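Local coordinates for ribosomal RNA processing protein 6 (Trypanosoma brucei brucei, PDB 4NLC) that probably acts as a 3'-5' exoribonuclease that trims single-stranded RNA during ribosomal RNA processing, here as its catalytic core of exonuclease and HRDC domains, at residues V86-T91 with A136-Q141; E98-D101 with G107-C110; Q177-P182 with K234-N239; G281-G286 with S321-A326. The protein carries 1 engineered substitution. All coordinates share one frame; numbering follows the deposited sequence.

Contact 1: V86-T91 with A136-Q141; sequences VLLNET and APVFLQ
Leu-87 packs its CB against both methyls of Val-138, near the end of helix 77-87 of the RNase H-like exonuclease fold, with a type I beta turn running from Leu-87 to Glu-90. The tight part is here: Leu-87 CB lies 3.7 Å from Val-138 CG2 and 3.9 Å from Val-138 CG1, and the two side chains meet at about a right angle, so the valine fork closes on the root of the leucine rather than on its tip. Further out, Leu-87 CD1 only grazes Val-138 CG1, at 4.1 Å. Both residues also rest on Ile-93 of strand 92-100, and Leu-87 reaches Ile-114 of strand 108-115, which ties this corner to the central sheet.

The looser side belongs to Leu-88, the next residue in the turn, which is solvent-exposed. Its side chain sets off past helix 136-140, yet the isobutyl end swings back to it. There Leu-88 CD2 is 4.2 Å from Pro-137 CB, a light apolar touch at the helix's first turn. Val-138 serves both leucines because of its torsion: with CG1 anti to the backbone N (chi1 177°), CG2 is left beside that N, between the two neighbours. The outer limit of the close packing is thus marked by Val-138 CG2, 3.9 Å from Leu-88 CD2.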
loop_
_atom_site.group_PDB
_atom_site.type_symbol
_atom_site.label_atom_id
_atom_site.label_comp_id
_atom_site.label_asym_id
_atom_site.label_seq_id
_atom_site.Cartn_x
_atom_site.Cartn_y
_atom_site.Cartn_z
ATOM N N VAL A 86 5.599 -13.788 19.943
ATOM C CA VAL A 86 6.437 -14.735 19.197
ATOM C C VAL A 86 7.505 -13.896 18.427
ATOM O O VAL A 86 8.697 -14.170 18.535
ATOM C CB VAL A 86 5.595 -15.622 18.219
ATOM C CG1 VAL A 86 6.463 -16.238 17.126
ATOM C CG2 VAL A 86 4.827 -16.704 18.972
ATOM N N LEU A 87 7.060 -12.859 17.700
ATOM C CA LEU A 87 7.931 -11.993 16.928
ATOM C C LEU A 87 9.014 -11.302 17.762
ATOM O O LEU A 87 10.115 -11.064 17.246
ATOM C CB LEU A 87 7.117 -10.980 16.137
ATOM C CG LEU A 87 6.081 -11.493 15.120
ATOM C CD1 LEU A 87 5.490 -10.338 14.373
ATOM C CD2 LEU A 87 6.667 -12.533 14.136
ATOM N N LEU A 88 8.716 -11.017 19.059
ATOM C CA LEU A 88 9.646 -10.380 19.994
ATOM C C LEU A 88 10.847 -11.267 20.357
ATOM O O LEU A 88 11.810 -10.746 20.894
ATOM C CB LEU A 88 8.956 -9.846 21.264
ATOM C CG LEU A 88 7.986 -8.640 21.115
ATOM C CD1 LEU A 88 7.142 -8.448 22.400
ATOM C CD2 LEU A 88 8.701 -7.339 20.732
ATOM N N ASN A 89 10.804 -12.584 20.070
ATOM C CA ASN A 89 11.920 -13.504 20.328
ATOM C C ASN A 89 12.800 -13.748 19.075
ATOM O O ASN A 89 13.714 -14.582 19.115
ATOM C CB ASN A 89 11.413 -14.833 20.894
ATOM C CG ASN A 89 11.097 -14.797 22.362
ATOM O OD1 ASN A 89 11.809 -14.191 23.172
ATOM N ND2 ASN A 89 10.031 -15.478 22.742
ATOM N N GLU A 90 12.520 -13.022 17.965
ATOM C CA GLU A 90 13.265 -13.130 16.700
ATOM C C GLU A 90 14.220 -11.949 16.511
ATOM O O GLU A 90 13.995 -10.875 17.062
ATOM C CB GLU A 90 12.288 -13.207 15.510
ATOM C CG GLU A 90 11.207 -14.278 15.638
ATOM C CD GLU A 90 11.672 -15.727 15.672
ATOM O OE1 GLU A 90 10.964 -16.555 16.285
ATOM O OE2 GLU A 90 12.732 -16.041 15.084
ATOM N N THR A 91 15.291 -12.147 15.755
ATOM C CA THR A 91 16.261 -11.078 15.452
ATOM C C THR A 91 16.013 -10.514 14.039
ATOM O O THR A 91 16.541 -9.460 13.683
ATOM C CB THR A 91 17.705 -11.570 15.650
ATOM O OG1 THR A 91 17.900 -12.748 14.871
ATOM C CG2 THR A 91 18.037 -11.839 17.119
ATOM N N ALA A 136 3.310 -2.284 17.157
ATOM C CA ALA A 136 4.328 -1.237 17.372
ATOM C C ALA A 136 5.569 -1.709 18.199
ATOM O O ALA A 136 6.673 -1.329 17.828
ATOM C CB ALA A 136 3.713 0.025 17.980
ATOM N N PRO A 137 5.494 -2.595 19.221
ATOM C CA PRO A 137 6.752 -3.032 19.881
ATOM C C PRO A 137 7.683 -3.813 18.927
ATOM O O PRO A 137 8.892 -3.668 19.013
ATOM C CB PRO A 137 6.253 -3.919 21.026
ATOM C CG PRO A 137 4.852 -3.477 21.279
ATOM C CD PRO A 137 4.320 -3.178 19.912
ATOM N N VAL A 138 7.122 -4.589 17.994
ATOM C CA VAL A 138 7.904 -5.351 17.015
ATOM C C VAL A 138 8.481 -4.408 15.962
ATOM O O VAL A 138 9.694 -4.423 15.749
ATOM C CB VAL A 138 7.123 -6.549 16.382
ATOM C CG1 VAL A 138 7.960 -7.267 15.313
ATOM C CG2 VAL A 138 6.692 -7.543 17.452
ATOM N N PHE A 139 7.625 -3.587 15.307
ATOM C CA PHE A 139 8.109 -2.688 14.263
ATOM C C PHE A 139 9.107 -1.626 14.756
ATOM O O PHE A 139 9.989 -1.249 13.990
ATOM C CB PHE A 139 6.957 -2.045 13.479
ATOM C CG PHE A 139 6.227 -2.991 12.557
ATOM C CD1 PHE A 139 6.812 -3.428 11.375
ATOM C CD2 PHE A 139 4.949 -3.434 12.860
ATOM C CE1 PHE A 139 6.136 -4.320 10.521
ATOM C CE2 PHE A 139 4.274 -4.322 12.001
ATOM C CZ PHE A 139 4.870 -4.742 10.828
ATOM N N LEU A 140 8.977 -1.170 16.016
ATOM C CA LEU A 140 9.839 -0.167 16.657
ATOM C C LEU A 140 11.090 -0.747 17.294
ATOM O O LEU A 140 11.988 0.021 17.627
ATOM C CB LEU A 140 9.061 0.672 17.704
ATOM C CG LEU A 140 7.919 1.583 17.178
ATOM C CD1 LEU A 140 7.256 2.355 18.340
ATOM C CD2 LEU A 140 8.424 2.568 16.133
ATOM N N GLN A 141 11.150 -2.086 17.489
ATOM C CA GLN A 141 12.264 -2.778 18.143
ATOM C C GLN A 141 13.517 -2.718 17.276
ATOM O O GLN A 141 13.556 -3.373 16.239
ATOM C CB GLN A 141 11.848 -4.222 18.515
ATOM C CG GLN A 141 12.843 -5.109 19.292
ATOM C CD GLN A 141 13.620 -4.495 20.411
ATOM O OE1 GLN A 141 13.139 -4.322 21.530
ATOM N NE2 GLN A 141 14.882 -4.282 20.165
#

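Contact 2: E98-D101 with G107-C110; sequences EHHD and GFTC
His-99 lays its imidazole against the backbone of Phe-108: Phe-108 O sits over one ring face, toward the rim, 3.3 Å from His-99 CD2. The torsion that sets CG anti to the backbone N (chi1 -173°) carries the ring across to the partner strand. Its far end is held elsewhere, since His-99 NE2 bonds Lys-160 NZ and the ring stacks with Trp-157 of helix 152-162.

This is the loop end of the hairpin formed by strands 92-100 and 108-115. His-99 faces Thr-109 as a non-hydrogen-bonded antiparallel pair, and His-100 faces Phe-108 as a hydrogen-bonded one, with N to O separations of 2.9 Å for both His-100 N to Phe-108 O and Phe-108 N to His-100 O. Cys-110 N continues the pairing by donating to Glu-98 O at 2.8 Å. On the His-100 side of the sheet, Phe-108 CE1 is 4.0 Å from His-100 CB, which lies over one face of the phenyl ring, toward its rim, while Cys-110 SG approaches His-100 CB at 3.6 Å. The His-100 and Phe-108 rings run side by side with planes at 39°. Gly-107, having no side chain, lets the backbones close up beside the His-99 ring, its CA 3.1 Å from His-100 O.

Glu-98 closes an Asp-Leu-Glu sequence, as in the first acidic motif of DEDD exonucleases. The backbone bonds and the packing of the two side chains therefore probably help fix the strand that presents it. If Lys-160 is the donor, His-99 would probably be neutral.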
loop_
_atom_site.group_PDB
_atom_site.type_symbol
_atom_site.label_atom_id
_atom_site.label_comp_id
_atom_site.label_asym_id
_atom_site.label_seq_id
_atom_site.Cartn_x
_atom_site.Cartn_y
_atom_site.Cartn_z
ATOM N N GLU A 98 -0.819 -7.069 1.513
ATOM C CA GLU A 98 -1.711 -7.060 0.341
ATOM C C GLU A 98 -2.634 -5.843 0.532
ATOM O O GLU A 98 -2.901 -5.432 1.672
ATOM C CB GLU A 98 -2.464 -8.373 0.118
ATOM C CG GLU A 98 -1.557 -9.587 -0.046
ATOM C CD GLU A 98 -0.571 -9.577 -1.202
ATOM O OE1 GLU A 98 -0.793 -8.829 -2.180
ATOM O OE2 GLU A 98 0.421 -10.336 -1.134
ATOM N N HIS A 99 -3.052 -5.221 -0.556
ATOM C CA HIS A 99 -3.775 -3.937 -0.505
ATOM C C HIS A 99 -4.967 -3.871 -1.488
ATOM O O HIS A 99 -5.065 -4.692 -2.402
ATOM C CB HIS A 99 -2.719 -2.839 -0.829
ATOM C CG HIS A 99 -3.143 -1.409 -0.694
ATOM N ND1 HIS A 99 -3.546 -0.675 -1.792
ATOM C CD2 HIS A 99 -3.077 -0.585 0.377
ATOM C CE1 HIS A 99 -3.790 0.548 -1.345
ATOM N NE2 HIS A 99 -3.538 0.648 -0.046
ATOM N N HIS A 100 -5.878 -2.912 -1.276
ATOM C CA HIS A 100 -7.023 -2.682 -2.149
ATOM C C HIS A 100 -7.112 -1.192 -2.493
ATOM O O HIS A 100 -7.099 -0.354 -1.602
ATOM C CB HIS A 100 -8.353 -3.187 -1.529
ATOM C CG HIS A 100 -9.519 -2.981 -2.463
ATOM N ND1 HIS A 100 -9.735 -3.825 -3.549
ATOM C CD2 HIS A 100 -10.417 -1.969 -2.516
ATOM C CE1 HIS A 100 -10.785 -3.330 -4.189
ATOM N NE2 HIS A 100 -11.231 -2.216 -3.606
ATOM N N ASP A 101 -7.275 -0.874 -3.762
ATOM C CA ASP A 101 -7.324 0.521 -4.166
ATOM C C ASP A 101 -8.511 0.897 -5.029
ATOM O O ASP A 101 -8.737 2.089 -5.185
ATOM C CB ASP A 101 -5.997 0.943 -4.860
ATOM C CG ASP A 101 -5.573 0.134 -6.076
ATOM O OD1 ASP A 101 -6.436 -0.152 -6.931
ATOM O OD2 ASP A 101 -4.366 -0.156 -6.204
ATOM N N GLY A 107 -7.414 3.995 -0.491
ATOM C CA GLY A 107 -7.023 2.595 -0.512
ATOM C C GLY A 107 -6.824 2.111 0.910
ATOM O O GLY A 107 -6.843 2.910 1.855
ATOM N N PHE A 108 -6.685 0.795 1.083
ATOM C CA PHE A 108 -6.469 0.237 2.413
ATOM C C PHE A 108 -5.747 -1.093 2.372
ATOM O O PHE A 108 -5.958 -1.891 1.464
ATOM C CB PHE A 108 -7.784 0.153 3.250
ATOM C CG PHE A 108 -8.933 -0.608 2.624
ATOM C CD1 PHE A 108 -8.987 -1.995 2.690
ATOM C CD2 PHE A 108 -9.982 0.067 2.002
ATOM C CE1 PHE A 108 -10.055 -2.697 2.113
ATOM C CE2 PHE A 108 -11.034 -0.632 1.404
ATOM C CZ PHE A 108 -11.075 -2.010 1.480
ATOM N N THR A 109 -4.966 -1.367 3.414
ATOM C CA THR A 109 -4.282 -2.646 3.546
ATOM C C THR A 109 -5.292 -3.739 3.901
ATOM O O THR A 109 -6.092 -3.579 4.828
ATOM C CB THR A 109 -3.160 -2.541 4.565
ATOM O OG1 THR A 109 -2.379 -1.393 4.233
ATOM C CG2 THR A 109 -2.276 -3.794 4.574
ATOM N N CYS A 110 -5.204 -4.861 3.194
ATOM C CA CYS A 110 -6.083 -6.018 3.378
ATOM C C CYS A 110 -5.507 -7.166 4.209
ATOM O O CYS A 110 -6.255 -7.871 4.891
ATOM C CB CYS A 110 -6.528 -6.527 2.021
ATOM S SG CYS A 110 -7.659 -5.409 1.182
#

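Contact 3: Q177-P182 with K234-N239; sequences QNLHMP and KQLLLN
Leu-236 is the first residue of segment 234-239 to meet the other segment, and it does so with its base. Leu-236 CB lies 4.1 Å from Leu-179 CD1, the two side chains crossing at about a right angle, and Leu-236 O is 3.9 Å from Leu-179 CD2. The rest of the Leu-236 side chain goes on to Phe-192 of helix 185-193.

One residue on, Leu-237 gives the closer touch. Its side chain leaves the backbone heading past the partner, but with CG beside its backbone N (chi1 -72°) the branch turns inward and brings Leu-237 CD2 to 3.7 Å from Leu-179 CG. Leu-237, the buried one of the three, also touches Ala-175 and Val-253.

Leu-179 owes its position to a helix end: helix 172-178 closes in a Schellman motif with His-180, at positive phi, as C-prime residue, and Leu-179 is directed at helix 226-238 just before the chain turns away. In this joint between two helix ends of the exonuclease domain, the contact across the segments is made by apolar groups and one backbone carbonyl, which implies cohesion by dispersion and the hydrophobic effect rather than by directed bonds.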
loop_
_atom_site.group_PDB
_atom_site.type_symbol
_atom_site.label_atom_id
_atom_site.label_comp_id
_atom_site.label_asym_id
_atom_site.label_seq_id
_atom_site.Cartn_x
_atom_site.Cartn_y
_atom_site.Cartn_z
ATOM N N GLN A 177 19.127 -3.866 -6.397
ATOM C CA GLN A 177 19.438 -2.671 -7.200
ATOM C C GLN A 177 20.923 -2.265 -7.003
ATOM O O GLN A 177 21.621 -1.964 -7.978
ATOM C CB GLN A 177 18.542 -1.496 -6.767
ATOM C CG GLN A 177 17.098 -1.586 -7.237
ATOM C CD GLN A 177 16.327 -0.393 -6.727
ATOM O OE1 GLN A 177 15.866 -0.364 -5.588
ATOM N NE2 GLN A 177 16.277 0.666 -7.511
ATOM N N ASN A 178 21.389 -2.253 -5.724
ATOM C CA ASN A 178 22.771 -1.897 -5.376
ATOM C C ASN A 178 23.817 -2.895 -5.872
ATOM O O ASN A 178 24.969 -2.527 -5.978
ATOM C CB ASN A 178 22.908 -1.647 -3.877
ATOM C CG ASN A 178 22.453 -0.250 -3.551
ATOM O OD1 ASN A 178 23.150 0.740 -3.789
ATOM N ND2 ASN A 178 21.220 -0.126 -3.165
ATOM N N LEU A 179 23.419 -4.138 -6.171
ATOM C CA LEU A 179 24.279 -5.185 -6.720
ATOM C C LEU A 179 24.158 -5.187 -8.250
ATOM O O LEU A 179 24.738 -6.056 -8.914
ATOM C CB LEU A 179 23.863 -6.567 -6.183
ATOM C CG LEU A 179 24.162 -6.885 -4.741
ATOM C CD1 LEU A 179 23.256 -7.993 -4.240
ATOM C CD2 LEU A 179 25.618 -7.227 -4.548
ATOM N N HIS A 180 23.414 -4.189 -8.802
ATOM C CA HIS A 180 23.188 -3.986 -10.227
ATOM C C HIS A 180 22.515 -5.216 -10.831
ATOM O O HIS A 180 22.939 -5.719 -11.878
ATOM C CB HIS A 180 24.508 -3.631 -10.966
ATOM C CG HIS A 180 25.164 -2.354 -10.547
ATOM N ND1 HIS A 180 24.561 -1.466 -9.647
ATOM C CD2 HIS A 180 26.376 -1.863 -10.895
ATOM C CE1 HIS A 180 25.430 -0.478 -9.493
ATOM N NE2 HIS A 180 26.529 -0.669 -10.233
ATOM N N MET A 181 21.502 -5.748 -10.148
ATOM C CA MET A 181 20.874 -6.920 -10.724
ATOM C C MET A 181 19.333 -6.801 -10.710
ATOM O O MET A 181 18.813 -5.850 -10.112
ATOM C CB MET A 181 21.417 -8.274 -10.132
ATOM C CG MET A 181 21.557 -8.370 -8.662
ATOM S SD MET A 181 22.644 -9.761 -8.129
ATOM C CE MET A 181 21.628 -11.227 -8.600
ATOM N N PRO A 182 18.600 -7.715 -11.414
ATOM C CA PRO A 182 17.122 -7.673 -11.375
ATOM C C PRO A 182 16.607 -7.705 -9.934
ATOM O O PRO A 182 17.272 -8.230 -9.045
ATOM C CB PRO A 182 16.709 -8.910 -12.183
ATOM C CG PRO A 182 17.880 -9.149 -13.115
ATOM C CD PRO A 182 19.075 -8.844 -12.250
ATOM N N LYS A 234 22.929 -10.569 1.874
ATOM C CA LYS A 234 23.916 -10.105 2.865
ATOM C C LYS A 234 25.309 -10.588 2.505
ATOM O O LYS A 234 26.235 -9.788 2.519
ATOM C CB LYS A 234 23.570 -10.590 4.286
ATOM C CG LYS A 234 22.631 -9.650 5.014
ATOM C CD LYS A 234 22.013 -10.268 6.259
ATOM C CE LYS A 234 22.973 -10.777 7.300
ATOM N NZ LYS A 234 22.319 -10.922 8.633
ATOM N N GLN A 235 25.450 -11.876 2.141
ATOM C CA GLN A 235 26.749 -12.464 1.741
ATOM C C GLN A 235 27.297 -11.808 0.473
ATOM O O GLN A 235 28.479 -11.503 0.426
ATOM C CB GLN A 235 26.650 -13.982 1.556
ATOM C CG GLN A 235 26.212 -14.709 2.819
ATOM C CD GLN A 235 25.888 -16.158 2.570
ATOM O OE1 GLN A 235 25.505 -16.567 1.473
ATOM N NE2 GLN A 235 25.992 -16.959 3.603
ATOM N N LEU A 236 26.433 -11.556 -0.530
ATOM C CA LEU A 236 26.812 -10.893 -1.779
ATOM C C LEU A 236 27.221 -9.437 -1.550
ATOM O O LEU A 236 28.137 -8.959 -2.202
ATOM C CB LEU A 236 25.663 -10.950 -2.801
ATOM C CG LEU A 236 25.466 -12.279 -3.521
ATOM C CD1 LEU A 236 24.100 -12.327 -4.203
ATOM C CD2 LEU A 236 26.602 -12.542 -4.535
ATOM N N LEU A 237 26.542 -8.733 -0.650
ATOM C CA LEU A 237 26.867 -7.341 -0.355
ATOM C C LEU A 237 28.202 -7.202 0.386
ATOM O O LEU A 237 28.938 -6.253 0.132
ATOM C CB LEU A 237 25.726 -6.659 0.421
ATOM C CG LEU A 237 24.466 -6.355 -0.404
ATOM C CD1 LEU A 237 23.243 -6.112 0.504
ATOM C CD2 LEU A 237 24.728 -5.229 -1.425
ATOM N N LEU A 238 28.522 -8.154 1.280
ATOM C CA LEU A 238 29.786 -8.166 2.016
ATOM C C LEU A 238 30.932 -8.651 1.111
ATOM O O LEU A 238 32.088 -8.339 1.382
ATOM C CB LEU A 238 29.688 -9.018 3.294
ATOM C CG LEU A 238 28.786 -8.479 4.412
ATOM C CD1 LEU A 238 28.308 -9.590 5.280
ATOM C CD2 LEU A 238 29.475 -7.397 5.230
ATOM N N ASN A 239 30.596 -9.367 0.011
ATOM C CA ASN A 239 31.532 -9.869 -1.008
ATOM C C ASN A 239 31.973 -8.801 -2.023
ATOM O O ASN A 239 32.899 -9.056 -2.791
ATOM C CB ASN A 239 30.941 -11.080 -1.744
ATOM C CG ASN A 239 31.073 -12.422 -1.037
ATOM O OD1 ASN A 239 30.674 -13.465 -1.579
ATOM N ND2 ASN A 239 31.594 -12.439 0.192
#

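Contact 4: G281-G286 with S321-A326. Engineered in segment 321-326: Ser-321 (natural residue Cys).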
loop_
_atom_site.group_PDB
_atom_site.type_symbol
_atom_site.label_atom_id
_atom_site.label_comp_id
_atom_site.label_asym_id
_atom_site.label_seq_id
_atom_site.Cartn_x
_atom_site.Cartn_y
_atom_site.Cartn_z
ATOM N N GLY A 281 -3.870 13.837 -20.207
ATOM C CA GLY A 281 -2.727 14.050 -21.100
ATOM C C GLY A 281 -3.040 14.458 -22.531
ATOM O O GLY A 281 -3.765 15.434 -22.763
ATOM N N ARG A 282 -2.535 13.659 -23.493
ATOM C CA ARG A 282 -2.681 13.851 -24.942
ATOM C C ARG A 282 -4.126 13.848 -25.433
ATOM O O ARG A 282 -4.426 14.514 -26.428
ATOM C CB ARG A 282 -1.829 12.838 -25.734
ATOM C CG ARG A 282 -2.188 11.351 -25.576
ATOM C CD ARG A 282 -1.113 10.433 -26.147
ATOM N NE ARG A 282 -1.035 10.491 -27.612
ATOM C CZ ARG A 282 -0.013 10.030 -28.332
ATOM N NH1 ARG A 282 1.038 9.482 -27.732
ATOM N NH2 ARG A 282 -0.025 10.132 -29.653
ATOM N N SER A 283 -5.021 13.137 -24.714
ATOM C CA SER A 283 -6.457 13.040 -25.016
ATOM C C SER A 283 -7.208 14.387 -24.948
ATOM O O SER A 283 -8.377 14.434 -25.322
ATOM C CB SER A 283 -7.122 11.992 -24.127
ATOM O OG SER A 283 -6.776 10.680 -24.542
ATOM N N LEU A 284 -6.533 15.480 -24.508
ATOM C CA LEU A 284 -7.097 16.838 -24.439
ATOM C C LEU A 284 -6.898 17.630 -25.740
ATOM O O LEU A 284 -7.434 18.729 -25.879
ATOM C CB LEU A 284 -6.567 17.632 -23.227
ATOM C CG LEU A 284 -7.051 17.182 -21.848
ATOM C CD1 LEU A 284 -6.483 18.075 -20.755
ATOM C CD2 LEU A 284 -8.573 17.133 -21.774
ATOM N N GLY A 285 -6.145 17.060 -26.682
ATOM C CA GLY A 285 -5.957 17.652 -28.002
ATOM C C GLY A 285 -7.210 17.424 -28.828
ATOM O O GLY A 285 -7.881 16.398 -28.662
ATOM N N GLY A 286 -7.532 18.389 -29.690
ATOM C CA GLY A 286 -8.713 18.346 -30.548
ATOM C C GLY A 286 -9.951 18.918 -29.882
ATOM O O GLY A 286 -11.039 18.865 -30.456
ATOM N N SER A 321 -14.723 8.152 -19.965
ATOM C CA SER A 321 -16.059 8.722 -19.739
ATOM C C SER A 321 -15.996 10.218 -19.491
ATOM O O SER A 321 -16.898 10.934 -19.910
ATOM C CB SER A 321 -16.779 8.016 -18.598
ATOM O OG SER A 321 -17.160 6.705 -18.978
ATOM N N VAL A 322 -14.918 10.691 -18.831
ATOM C CA VAL A 322 -14.654 12.104 -18.568
ATOM C C VAL A 322 -14.461 12.781 -19.931
ATOM O O VAL A 322 -15.102 13.802 -20.214
ATOM C CB VAL A 322 -13.417 12.285 -17.653
ATOM C CG1 VAL A 322 -12.999 13.751 -17.570
ATOM C CG2 VAL A 322 -13.678 11.723 -16.262
ATOM N N LEU A 323 -13.618 12.163 -20.790
ATOM C CA LEU A 323 -13.351 12.667 -22.121
ATOM C C LEU A 323 -14.571 12.607 -22.999
ATOM O O LEU A 323 -14.826 13.562 -23.714
ATOM C CB LEU A 323 -12.179 11.954 -22.774
ATOM C CG LEU A 323 -11.336 12.862 -23.655
ATOM C CD1 LEU A 323 -10.279 13.600 -22.812
ATOM C CD2 LEU A 323 -10.706 12.071 -24.784
ATOM N N SER A 324 -15.383 11.557 -22.863
ATOM C CA SER A 324 -16.618 11.385 -23.623
ATOM C C SER A 324 -17.617 12.524 -23.363
ATOM O O SER A 324 -18.225 13.016 -24.301
ATOM C CB SER A 324 -17.256 10.042 -23.299
ATOM O OG SER A 324 -18.199 9.737 -24.308
ATOM N N ILE A 325 -17.777 12.935 -22.094
ATOM C CA ILE A 325 -18.694 14.010 -21.719
ATOM C C ILE A 325 -18.179 15.312 -22.317
ATOM O O ILE A 325 -18.935 16.012 -22.981
ATOM C CB ILE A 325 -18.904 14.094 -20.176
ATOM C CG1 ILE A 325 -19.664 12.853 -19.654
ATOM C CG2 ILE A 325 -19.627 15.408 -19.781
ATOM C CD1 ILE A 325 -19.811 12.791 -18.149
ATOM N N ALA A 326 -16.883 15.600 -22.115
ATOM C CA ALA A 326 -16.198 16.775 -22.639
ATOM C C ALA A 326 -16.366 16.907 -24.171
ATOM O O ALA A 326 -16.711 17.977 -24.646
ATOM C CB ALA A 326 -14.713 16.708 -22.275
#
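Leu-323 straddles the Ser-283 carbonyl with its two methyl groups: CD1 is 3.3 Å and CD2 3.4 Å from Ser-283 O. The fork is set by a first torsion of -145°, away from the usual staggered positions, which suggests some strain where the leucine end meets the 3-10 turn 282-284. Ser-283 answers with its CB rather than its hydroxyl. It points that CB at helix 319-328, with Ser-283 CB 3.6 Å from Leu-323 CD2. Ser-283 OG stays at the margin, 4.2 Å from Leu-323 CD2.

Leu-284 comes in at a slant. Its side chain starts out past the helix, but its end bends closer and brings Leu-284 CD2 to 4.1 Å from Leu-323 CD1, a single methyl-to-methyl touch. One leucine thus plugs against two successive residues of the turn in a small surface contact.

Helix 275-280 backs both partners: its Leu-280 touches Leu-323 and its Tyr-276 touches Leu-284. Leu-284 also leans on Ala-295 of helix 289-309, so the short 3-10 turn that links those two helices is laid against helix 319-328, part of the helical HRDC domain. In that helix, one turn before Ile-325, the engineered Ser-321 bonds Cys-339 O through OG, joining it to helix 333-339.

Overall arrangement
Contacts 1, 2 and 3 all belong to the exonuclease domain, while contact 4 lies in the helical HRDC part, about 51 Å from contact 1 between centres. Along the chain, contact 2 falls between the two segments of contact 1, and contacts 3 and 4 then follow in turn. Strand 92-100 of the mixed six-stranded sheet links contacts 1 and 2: the first packs at its start, the second at its end, with centres about 24 Å apart. Contact 3 joins helices 172-178 and 226-238, outside that sheet. Contact 2 is the most central; its nearest atoms are about 15 Å from those of contact 4, consistent with two separately packed domains in one core.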